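Local coordinates for protein trehalose-6-phosphate phosphatase (Cryptococcus neoformans, PDB 5DX9) that is a trehalose-phosphatase of the HAD clan, modelled here with a magnesium ion and glycan units bound in its pocket, at residues Asn26-Leu31 and Ser39-Thr44; Met110-Glu115 and Arg169-Val174; Thr225-Gly230 and Leu263-Lys268. All coordinates share one frame; numbering follows the deposited sequence.

Contact 1 of 3, residues Asn26-Leu31 and Ser39-Thr44; sequences NYDGTL and SHAVPT. Unlike the reference sequence in segment 26-31: Asn-26 (reference Asp). With MG (magnesium ion), chain C; G6P (6-O-phosphono-alpha-D-glucopyranose), chain B; GLC (alpha-D-glucopyranose), chain D.
Across the contact the CA atoms come nearest at Asp-28 and Ala-41, 7.3 Å apart, where two runs of one loop face each other and Ala-41 sits at the centre of an inverse gamma turn. Tyr-27 bridges the gap. Its CG stands anti to the backbone N (chi1 -174°), starting the side chain toward residues 39-44; the OH at its far end donates a hydrogen bond to Ala-41 O at 2.6 Å. That oxygen lies at the ring edge and in the ring plane, while the hydroxyl is above the carbonyl plane, 36° out of it. Pro-43 crosses the tyrosine at about a right angle, with its CD 3.0 Å from Tyr-27 OH. Beside them, Ala-41 CB approaches Asp-28 OD1 to 3.6 Å; the other carboxylate oxygen of Asp-28 is salt-bridged to Arg-68.

Residues 26-31 form the signature metal-binding loop of HAD proteins; Asn-26 is Asp in the reference sequence. Asn-26 OD1 (2.1 Å) and Asp-28 O (2.2 Å) bind the magnesium ion together with O2P of 6-O-phosphono-alpha-D-glucopyranose, two waters and Asp-212. Thr-30 OG1 donates in plane to a lone pair of Asn-26 OD1, a second-shell bond that probably helps fix the rotation of the amide. Asn-26 ND2 bonds O3P of the same ligand at 3.0 Å, and Asp-28 N reaches its O1P at 3.2 Å.

Both segments belong to the connection from strand 21-25 to helix 45-56, with Thr-44 as the N-cap of that helix. Helix 70-77 closes over Pro-43 through His-76 and Trp-77, and the Trp-77 ring meets that of Tyr-27 at about 80°.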
loop_
_atom_site.group_PDB
_atom_site.type_symbol
_atom_site.label_atom_id
_atom_site.label_comp_id
_atom_site.label_asym_id
_atom_site.label_seq_id
_atom_site.Cartn_x
_atom_site.Cartn_y
_atom_site.Cartn_z
ATOM N N ASN A 26 0.447 -2.820 4.281
ATOM C CA ASN A 26 -0.778 -2.031 4.208
ATOM C C ASN A 26 -1.271 -1.832 5.631
ATOM O O ASN A 26 -0.830 -2.541 6.538
ATOM C CB ASN A 26 -1.834 -2.725 3.344
ATOM C CG ASN A 26 -3.127 -1.930 3.243
ATOM O OD1 ASN A 26 -4.161 -2.339 3.759
ATOM N ND2 ASN A 26 -3.069 -0.796 2.570
ATOM N N TYR A 27 -2.163 -0.872 5.855
ATOM C CA TYR A 27 -2.645 -0.672 7.215
ATOM C C TYR A 27 -4.031 -1.246 7.459
ATOM O O TYR A 27 -4.167 -2.288 8.092
ATOM C CB TYR A 27 -2.655 0.804 7.605
ATOM C CG TYR A 27 -3.019 0.950 9.065
ATOM C CD1 TYR A 27 -2.188 0.433 10.052
ATOM C CD2 TYR A 27 -4.203 1.563 9.459
ATOM C CE1 TYR A 27 -2.510 0.537 11.386
ATOM C CE2 TYR A 27 -4.535 1.677 10.800
ATOM C CZ TYR A 27 -3.680 1.161 11.759
ATOM O OH TYR A 27 -3.983 1.252 13.094
ATOM N N ASP A 28 -5.059 -0.553 6.982
ATOM C CA ASP A 28 -6.431 -0.974 7.240
ATOM C C ASP A 28 -6.686 -2.356 6.656
ATOM O O ASP A 28 -6.336 -2.623 5.509
ATOM C CB ASP A 28 -7.425 0.040 6.669
ATOM C CG ASP A 28 -7.261 1.415 7.280
ATOM O OD1 ASP A 28 -7.509 1.552 8.496
ATOM O OD2 ASP A 28 -6.886 2.355 6.546
ATOM N N GLY A 29 -7.287 -3.231 7.457
ATOM C CA GLY A 29 -7.597 -4.583 7.028
ATOM C C GLY A 29 -6.378 -5.486 6.947
ATOM O O GLY A 29 -6.496 -6.690 6.717
ATOM N N THR A 30 -5.199 -4.906 7.141
ATOM C CA THR A 30 -3.965 -5.668 7.024
ATOM C C THR A 30 -3.212 -5.742 8.346
ATOM O O THR A 30 -2.837 -6.824 8.788
ATOM C CB THR A 30 -3.042 -5.073 5.954
ATOM O OG1 THR A 30 -3.671 -5.180 4.669
ATOM C CG2 THR A 30 -1.714 -5.820 5.928
ATOM N N LEU A 31 -2.990 -4.590 8.969
ATOM C CA LEU A 31 -2.348 -4.539 10.279
ATOM C C LEU A 31 -3.377 -4.343 11.382
ATOM O O LEU A 31 -3.090 -4.538 12.564
ATOM C CB LEU A 31 -1.308 -3.420 10.326
ATOM C CG LEU A 31 0.031 -3.755 9.672
ATOM C CD1 LEU A 31 1.009 -2.607 9.824
ATOM C CD2 LEU A 31 0.600 -5.029 10.276
ATOM N N SER A 39 -11.477 6.776 11.983
ATOM C CA SER A 39 -10.526 7.337 12.939
ATOM C C SER A 39 -10.283 6.405 14.119
ATOM O O SER A 39 -9.350 6.608 14.898
ATOM C CB SER A 39 -11.019 8.692 13.450
ATOM O OG SER A 39 -12.208 8.543 14.207
ATOM N N HIS A 40 -11.118 5.380 14.247
ATOM C CA HIS A 40 -11.008 4.447 15.363
ATOM C C HIS A 40 -10.088 3.258 15.065
ATOM O O HIS A 40 -9.895 2.386 15.917
ATOM C CB HIS A 40 -12.393 3.938 15.754
ATOM C CG HIS A 40 -13.317 5.025 16.216
ATOM N ND1 HIS A 40 -12.982 6.355 16.179
ATOM C CD2 HIS A 40 -14.573 4.957 16.728
ATOM C CE1 HIS A 40 -13.990 7.074 16.649
ATOM N NE2 HIS A 40 -14.961 6.256 16.987
ATOM N N ALA A 41 -9.520 3.229 13.863
ATOM C CA ALA A 41 -8.634 2.138 13.463
ATOM C C ALA A 41 -7.233 2.322 14.041
ATOM O O ALA A 41 -6.259 2.460 13.300
ATOM C CB ALA A 41 -8.573 2.037 11.949
ATOM N N VAL A 42 -7.137 2.325 15.365
ATOM C CA VAL A 42 -5.861 2.546 16.035
ATOM C C VAL A 42 -5.147 1.226 16.331
ATOM O O VAL A 42 -5.774 0.256 16.757
ATOM C CB VAL A 42 -6.044 3.331 17.347
ATOM C CG1 VAL A 42 -6.772 4.643 17.075
ATOM C CG2 VAL A 42 -6.805 2.498 18.367
ATOM N N PRO A 43 -3.826 1.190 16.102
ATOM C CA PRO A 43 -3.051 -0.039 16.294
ATOM C C PRO A 43 -3.012 -0.471 17.755
ATOM O O PRO A 43 -2.946 0.372 18.649
ATOM C CB PRO A 43 -1.652 0.345 15.795
ATOM C CG PRO A 43 -1.585 1.819 15.968
ATOM C CD PRO A 43 -2.976 2.326 15.704
ATOM N N THR A 44 -3.063 -1.779 17.987
ATOM C CA THR A 44 -3.007 -2.319 19.337
ATOM C C THR A 44 -1.604 -2.172 19.907
ATOM O O THR A 44 -0.697 -1.694 19.225
ATOM C CB THR A 44 -3.407 -3.802 19.372
ATOM O OG1 THR A 44 -2.439 -4.572 18.648
ATOM C CG2 THR A 44 -4.777 -3.999 18.748
HETATM MG MG MG C . -6.171 -1.945 3.376
HETATM C C1 G6P B . -9.811 3.625 5.161
HETATM C C2 G6P B . -9.630 5.132 5.042
HETATM C C3 G6P B . -9.931 5.623 3.640
HETATM C C4 G6P B . -9.023 4.939 2.640
HETATM C C5 G6P B . -8.868 3.419 2.834
HETATM C C6 G6P B . -7.454 2.938 2.454
HETATM O O1 G6P B . -11.181 3.227 5.068
HETATM O O2 G6P B . -10.476 5.780 5.990
HETATM O O3 G6P B . -9.676 7.031 3.540
HETATM O O4 G6P B . -9.584 5.258 1.359
HETATM O O5 G6P B . -9.033 2.940 4.178
HETATM O O6 G6P B . -6.737 2.440 3.611
HETATM P P G6P B . -5.547 1.338 3.464
HETATM O O1P G6P B . -4.422 1.470 4.607
HETATM O O2P G6P B . -6.140 -0.015 3.571
HETATM O O3P G6P B . -4.901 1.546 2.005
HETATM C C1 GLC D . -11.349 1.836 5.374
HETATM C C2 GLC D . -12.776 1.392 5.048
HETATM C C3 GLC D . -13.771 1.981 6.039
HETATM C C4 GLC D . -13.356 1.702 7.477
HETATM C C5 GLC D . -11.914 2.142 7.718
HETATM C C6 GLC D . -11.402 1.705 9.089
HETATM O O2 GLC D . -13.102 1.789 3.702
HETATM O O3 GLC D . -15.066 1.417 5.805
HETATM O O4 GLC D . -14.265 2.391 8.349
HETATM O O5 GLC D . -11.040 1.575 6.744
HETATM O O6 GLC D . -11.641 0.305 9.283
HETATM O O HOH W 1 -8.249 -2.215 3.358
HETATM O O HOH W 2 -5.639 -1.638 1.418
#

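Contact 2 of 3, residues Met110-Glu115 and Arg169-Val174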
loop_
_atom_site.group_PDB
_atom_site.type_symbol
_atom_site.label_atom_id
_atom_site.label_comp_id
_atom_site.label_asym_id
_atom_site.label_seq_id
_atom_site.Cartn_x
_atom_site.Cartn_y
_atom_site.Cartn_z
HETATM N N MSE A 110 -4.679 18.474 -10.706
HETATM C CA MSE A 110 -5.504 18.138 -9.550
HETATM C C MSE A 110 -6.812 18.927 -9.502
HETATM O O MSE A 110 -7.478 18.980 -8.465
HETATM C CB MSE A 110 -4.714 18.369 -8.258
HETATM C CG MSE A 110 -3.406 17.588 -8.180
HETATM SE SE MSE A 110 -3.676 15.660 -7.976
HETATM C CE MSE A 110 -4.421 15.661 -6.171
ATOM N N SER A 111 -7.186 19.527 -10.627
ATOM C CA SER A 111 -8.377 20.375 -10.675
ATOM C C SER A 111 -9.673 19.580 -10.504
ATOM O O SER A 111 -10.755 20.160 -10.377
ATOM C CB SER A 111 -8.416 21.155 -11.989
ATOM O OG SER A 111 -8.354 20.282 -13.103
ATOM N N TRP A 112 -9.556 18.256 -10.487
ATOM C CA TRP A 112 -10.717 17.378 -10.392
ATOM C C TRP A 112 -11.289 17.286 -8.976
ATOM O O TRP A 112 -12.404 16.801 -8.782
ATOM C CB TRP A 112 -10.352 15.971 -10.887
ATOM C CG TRP A 112 -9.188 15.343 -10.147
ATOM C CD1 TRP A 112 -7.882 15.301 -10.553
ATOM C CD2 TRP A 112 -9.233 14.673 -8.878
ATOM N NE1 TRP A 112 -7.114 14.650 -9.616
ATOM C CE2 TRP A 112 -7.919 14.253 -8.580
ATOM C CE3 TRP A 112 -10.256 14.387 -7.965
ATOM C CZ2 TRP A 112 -7.600 13.565 -7.408
ATOM C CZ3 TRP A 112 -9.936 13.704 -6.800
ATOM C CH2 TRP A 112 -8.619 13.299 -6.535
HETATM N N MSE A 113 -10.531 17.744 -7.986
HETATM C CA MSE A 113 -10.917 17.546 -6.591
HETATM C C MSE A 113 -12.231 18.232 -6.224
HETATM O O MSE A 113 -13.076 17.636 -5.549
HETATM C CB MSE A 113 -9.807 18.026 -5.662
HETATM C CG MSE A 113 -8.505 17.269 -5.853
HETATM SE SE MSE A 113 -7.506 17.036 -4.195
HETATM C CE MSE A 113 -8.740 15.852 -3.270
ATOM N N SER A 114 -12.403 19.477 -6.664
ATOM C CA SER A 114 -13.633 20.215 -6.389
ATOM C C SER A 114 -14.836 19.483 -6.955
ATOM O O SER A 114 -15.861 19.337 -6.289
ATOM C CB SER A 114 -13.563 21.626 -6.975
ATOM O OG SER A 114 -12.474 22.348 -6.430
ATOM N N GLU A 115 -14.699 19.022 -8.195
ATOM C CA GLU A 115 -15.774 18.325 -8.888
ATOM C C GLU A 115 -16.182 17.065 -8.135
ATOM O O GLU A 115 -17.371 16.783 -7.979
ATOM C CB GLU A 115 -15.346 17.973 -10.316
ATOM C CG GLU A 115 -14.916 19.175 -11.148
ATOM C CD GLU A 115 -14.309 18.783 -12.486
ATOM O OE1 GLU A 115 -13.578 17.772 -12.543
ATOM O OE2 GLU A 115 -14.563 19.491 -13.482
ATOM N N ARG A 169 -12.773 12.113 -18.617
ATOM C CA ARG A 169 -12.214 13.407 -18.997
ATOM C C ARG A 169 -11.310 14.008 -17.928
ATOM O O ARG A 169 -10.917 15.170 -18.021
ATOM C CB ARG A 169 -13.336 14.391 -19.345
ATOM C CG ARG A 169 -14.434 14.522 -18.296
ATOM C CD ARG A 169 -15.586 15.366 -18.836
ATOM N NE ARG A 169 -16.727 15.411 -17.926
ATOM C CZ ARG A 169 -16.922 16.358 -17.013
ATOM N NH1 ARG A 169 -16.048 17.347 -16.880
ATOM N NH2 ARG A 169 -17.993 16.316 -16.229
ATOM N N ARG A 170 -10.973 13.214 -16.920
ATOM C CA ARG A 170 -10.088 13.678 -15.860
ATOM C C ARG A 170 -9.029 12.628 -15.546
ATOM O O ARG A 170 -9.298 11.432 -15.626
ATOM C CB ARG A 170 -10.892 14.018 -14.601
ATOM C CG ARG A 170 -11.943 15.105 -14.798
ATOM C CD ARG A 170 -11.310 16.446 -15.150
ATOM N NE ARG A 170 -12.284 17.537 -15.128
ATOM C CZ ARG A 170 -12.915 18.008 -16.202
ATOM N NH1 ARG A 170 -12.675 17.491 -17.401
ATOM N NH2 ARG A 170 -13.785 19.001 -16.081
ATOM N N PRO A 171 -7.813 13.077 -15.200
ATOM C CA PRO A 171 -6.708 12.184 -14.840
ATOM C C PRO A 171 -6.909 11.567 -13.462
ATOM O O PRO A 171 -6.090 11.770 -12.565
ATOM C CB PRO A 171 -5.493 13.110 -14.853
ATOM C CG PRO A 171 -6.052 14.437 -14.493
ATOM C CD PRO A 171 -7.411 14.493 -15.141
ATOM N N ILE A 172 -7.993 10.815 -13.307
ATOM C CA ILE A 172 -8.333 10.212 -12.025
ATOM C C ILE A 172 -8.557 8.714 -12.153
ATOM O O ILE A 172 -8.797 8.202 -13.245
ATOM C CB ILE A 172 -9.611 10.830 -11.426
ATOM C CG1 ILE A 172 -10.826 10.440 -12.273
ATOM C CG2 ILE A 172 -9.481 12.342 -11.307
ATOM C CD1 ILE A 172 -12.136 11.044 -11.802
ATOM N N GLU A 173 -8.481 8.017 -11.025
ATOM C CA GLU A 173 -8.947 6.641 -10.951
ATOM C C GLU A 173 -10.010 6.556 -9.869
ATOM O O GLU A 173 -9.852 7.115 -8.784
ATOM C CB GLU A 173 -7.804 5.664 -10.658
ATOM C CG GLU A 173 -8.211 4.192 -10.779
ATOM C CD GLU A 173 -8.765 3.847 -12.156
ATOM O OE1 GLU A 173 -8.099 4.162 -13.166
ATOM O OE2 GLU A 173 -9.871 3.269 -12.233
ATOM N N VAL A 174 -11.098 5.861 -10.175
ATOM C CA VAL A 174 -12.191 5.712 -9.233
ATOM C C VAL A 174 -12.116 4.354 -8.565
ATOM O O VAL A 174 -12.223 3.318 -9.222
ATOM C CB VAL A 174 -13.552 5.878 -9.917
ATOM C CG1 VAL A 174 -14.680 5.597 -8.932
ATOM C CG2 VAL A 174 -13.670 7.275 -10.501
#
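Trp-112 and Ile-172 form the tight half of this contact, where the start of helix 112-125 packs on the edge strand 172-177 of a four-stranded antiparallel sheet. The sheet, with helices 112-125 and 148-166 beside it, is consistent with the alpha/beta cap domain of HAD proteins.

The tryptophan CG takes the crowded position between the backbone N and the carbonyl carbon (chi1 57°), and one face of the indole is turned to the strand. Ile-172 sets its CG2 branch squarely on that face, a CH-pi contact 3.3 Å from the centroid of the five-membered ring and only 14° off the ring normal. The methyl is closest to the ring at Trp-112 CG, 3.2 Å away, so the packing is close. On the opposite face lies CG of selenomethionine Met-113, 3.8 Å above the plane and shifted toward the rim, so the indole is held from both sides. Val-183 of strand 180-185 touches both Trp-112 and Ile-172, and Leu-166 of helix 148-166 also reaches Ile-172.

Pro-171, the centre of an inverse gamma turn, touches more lightly: its CG is 4.4 Å from Trp-112 CD1. Further out, the partly exposed side of the contact is polar. Here Arg-170, bent at chi2, meets the extended Glu-115 at about a right angle, yet guanidinium and carboxylate are nearly coplanar, their planes 21° apart. The grip is side-on and two-pronged, each oxygen using its syn lone pair: Arg-170 NE donates to Glu-115 OE1 at 2.9 Å, and Arg-170 NH2 to Glu-115 OE2 at 2.8 Å. The third nitrogen, Arg-170 NH1, turns back to its own chain and bonds Arg-169 O at 3.0 Å.

Contact 3 of 3, residues Thr225-Gly230 and Leu263-Lys268; sequences TIFPPG and LTIRSK
Phe-227 and Ile-226 both start toward segment 263-268, and their first torsions set the first atom of each branch: the phenylalanine CG lies anti to its carbonyl carbon, beside the backbone N (chi1 -52°), while the isoleucine CG1 sits between N and carbonyl carbon (chi1 53°). Ile-226 CG1 lies 3.6 Å above the centre of the Phe-227 ring, and it is Ile-226 CD1 and the outer ring atoms of Phe-227 that make the contacts with the other segment.

Ile-226 makes most of the apolar part. Its CD1 touches Ile-265 CG2 at 3.9 Å, the two side chains crossing at about a right angle, and lies 4.4 Å from Leu-263 CD1. Phe-227 meets mostly backbone. Its CE1 points an edge at Ile-265 O, 3.5 Å away and in the ring plane. Its CZ comes within 3.3 Å of Ser-267 N, and CE2 rests against Ser-267 CB at 3.7 Å, where a short 3-10 turn begins. No hydrogen bond joins the two segments; shape and van der Waals contact do the work.

The bend that receives the ring is tied from within. Arg-266 has its CB directed away from segment 225-230, but its NH1 curls back to donate two bonds, to Leu-263 O at 3.1 Å (166°) and to Ile-265 O at 2.8 Å. Both acceptors lie in the guanidinium plane, whereas NH1 stands above each carbonyl plane. Ile-265 O is thus held by the arginine while the ring edge of Phe-227 abuts it.

This is plain packing between two loops. The first leaves helix 217-225 on the way to strand 238-240, whose Val-238 pairs by backbone with Leu-263 in a two-stranded antiparallel sheet; the second leads from strand 261-263 into strand 270-275 of the main mixed sheet.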
loop_
_atom_site.group_PDB
_atom_site.type_symbol
_atom_site.label_atom_id
_atom_site.label_comp_id
_atom_site.label_asym_id
_atom_site.label_seq_id
_atom_site.Cartn_x
_atom_site.Cartn_y
_atom_site.Cartn_z
ATOM N N THR A 225 6.172 -8.237 -11.932
ATOM C CA THR A 225 6.604 -7.768 -13.246
ATOM C C THR A 225 8.047 -7.263 -13.283
ATOM O O THR A 225 8.528 -6.845 -14.335
ATOM C CB THR A 225 5.685 -6.646 -13.770
ATOM O OG1 THR A 225 5.654 -5.566 -12.829
ATOM C CG2 THR A 225 4.270 -7.172 -13.988
ATOM N N ILE A 226 8.739 -7.295 -12.148
ATOM C CA ILE A 226 10.175 -7.025 -12.160
ATOM C C ILE A 226 10.901 -8.204 -12.801
ATOM O O ILE A 226 12.019 -8.069 -13.299
ATOM C CB ILE A 226 10.744 -6.784 -10.755
ATOM C CG1 ILE A 226 10.361 -7.930 -9.817
ATOM C CG2 ILE A 226 10.273 -5.450 -10.218
ATOM C CD1 ILE A 226 11.055 -7.872 -8.474
ATOM N N PHE A 227 10.246 -9.359 -12.778
ATOM C CA PHE A 227 10.769 -10.566 -13.404
ATOM C C PHE A 227 10.090 -10.783 -14.744
ATOM O O PHE A 227 8.926 -10.422 -14.915
ATOM C CB PHE A 227 10.548 -11.777 -12.499
ATOM C CG PHE A 227 11.048 -11.585 -11.101
ATOM C CD1 PHE A 227 12.359 -11.205 -10.867
ATOM C CD2 PHE A 227 10.204 -11.768 -10.018
ATOM C CE1 PHE A 227 12.823 -11.022 -9.581
ATOM C CE2 PHE A 227 10.662 -11.587 -8.728
ATOM C CZ PHE A 227 11.975 -11.214 -8.509
ATOM N N PRO A 228 10.819 -11.366 -15.707
ATOM C CA PRO A 228 10.225 -11.706 -17.003
ATOM C C PRO A 228 9.028 -12.635 -16.831
ATOM O O PRO A 228 9.006 -13.425 -15.888
ATOM C CB PRO A 228 11.370 -12.403 -17.743
ATOM C CG PRO A 228 12.610 -11.887 -17.091
ATOM C CD PRO A 228 12.251 -11.704 -15.649
ATOM N N PRO A 229 8.041 -12.531 -17.734
ATOM C CA PRO A 229 6.770 -13.265 -17.712
ATOM C C PRO A 229 6.897 -14.763 -17.432
ATOM O O PRO A 229 5.941 -15.367 -16.946
ATOM C CB PRO A 229 6.222 -13.031 -19.119
ATOM C CG PRO A 229 6.735 -11.686 -19.480
ATOM C CD PRO A 229 8.108 -11.588 -18.863
ATOM N N GLY A 230 8.046 -15.354 -17.732
ATOM C CA GLY A 230 8.229 -16.776 -17.508
ATOM C C GLY A 230 9.216 -17.070 -16.397
ATOM O O GLY A 230 9.705 -18.192 -16.270
ATOM N N LEU A 263 18.946 -5.716 -9.555
ATOM C CA LEU A 263 18.271 -6.125 -8.328
ATOM C C LEU A 263 18.831 -7.440 -7.799
ATOM O O LEU A 263 19.150 -8.346 -8.565
ATOM C CB LEU A 263 16.763 -6.256 -8.559
ATOM C CG LEU A 263 16.033 -4.985 -8.991
ATOM C CD1 LEU A 263 14.532 -5.234 -9.078
ATOM C CD2 LEU A 263 16.341 -3.845 -8.032
ATOM N N THR A 264 18.945 -7.534 -6.479
ATOM C CA THR A 264 19.414 -8.754 -5.838
ATOM C C THR A 264 18.267 -9.742 -5.664
ATOM O O THR A 264 18.466 -10.956 -5.685
ATOM C CB THR A 264 20.041 -8.456 -4.463
ATOM O OG1 THR A 264 21.166 -7.584 -4.629
ATOM C CG2 THR A 264 20.486 -9.745 -3.780
ATOM N N ILE A 265 17.062 -9.205 -5.501
ATOM C CA ILE A 265 15.887 -10.018 -5.210
ATOM C C ILE A 265 15.578 -11.029 -6.312
ATOM O O ILE A 265 15.678 -10.718 -7.497
ATOM C CB ILE A 265 14.640 -9.135 -4.986
ATOM C CG1 ILE A 265 13.485 -9.974 -4.449
ATOM C CG2 ILE A 265 14.248 -8.424 -6.273
ATOM C CD1 ILE A 265 13.764 -10.584 -3.097
ATOM N N ARG A 266 15.221 -12.243 -5.903
ATOM C CA ARG A 266 14.704 -13.260 -6.814
ATOM C C ARG A 266 13.332 -13.718 -6.322
ATOM O O ARG A 266 13.027 -13.605 -5.133
ATOM C CB ARG A 266 15.668 -14.448 -6.922
ATOM C CG ARG A 266 16.934 -14.152 -7.712
ATOM C CD ARG A 266 16.599 -13.674 -9.114
ATOM N NE ARG A 266 17.788 -13.321 -9.886
ATOM C CZ ARG A 266 18.449 -12.174 -9.763
ATOM N NH1 ARG A 266 18.050 -11.261 -8.886
ATOM N NH2 ARG A 266 19.518 -11.941 -10.513
ATOM N N SER A 267 12.518 -14.238 -7.240
ATOM C CA SER A 267 11.110 -14.540 -6.971
ATOM C C SER A 267 10.908 -15.360 -5.701
ATOM O O SER A 267 9.935 -15.167 -4.971
ATOM C CB SER A 267 10.490 -15.278 -8.158
ATOM O OG SER A 267 10.795 -16.660 -8.112
ATOM N N LYS A 268 11.840 -16.266 -5.441
ATOM C CA LYS A 268 11.771 -17.130 -4.273
ATOM C C LYS A 268 11.892 -16.309 -2.989
ATOM O O LYS A 268 11.469 -16.745 -1.918
ATOM C CB LYS A 268 12.872 -18.191 -4.348
ATOM C CG LYS A 268 12.528 -19.523 -3.714
ATOM C CD LYS A 268 13.597 -20.549 -4.060
ATOM C CE LYS A 268 13.441 -21.827 -3.258
ATOM N NZ LYS A 268 14.582 -22.756 -3.497
#

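Overall arrangement
The three contacts follow one another along the chain without interleaving, and none touches another. Contact 1 is the one at the pocket: it holds two of the three protein ligands of the magnesium ion and lies beside the bound sugar units. Contact 2 belongs to the cap-like sheet and its helices, its centre about 27 Å from that of contact 1; the Trp-112 side chain is still about 11 Å from 6-O-phosphono-alpha-D-glucopyranose, and Glu-182 and Asn-180 of neighbouring strand 180-185 bond the ligands. Contact 3 lies across the chain's centre from contact 1, with about 17 Å between nearest atoms, and its centre is about 34 Å from that of contact 2.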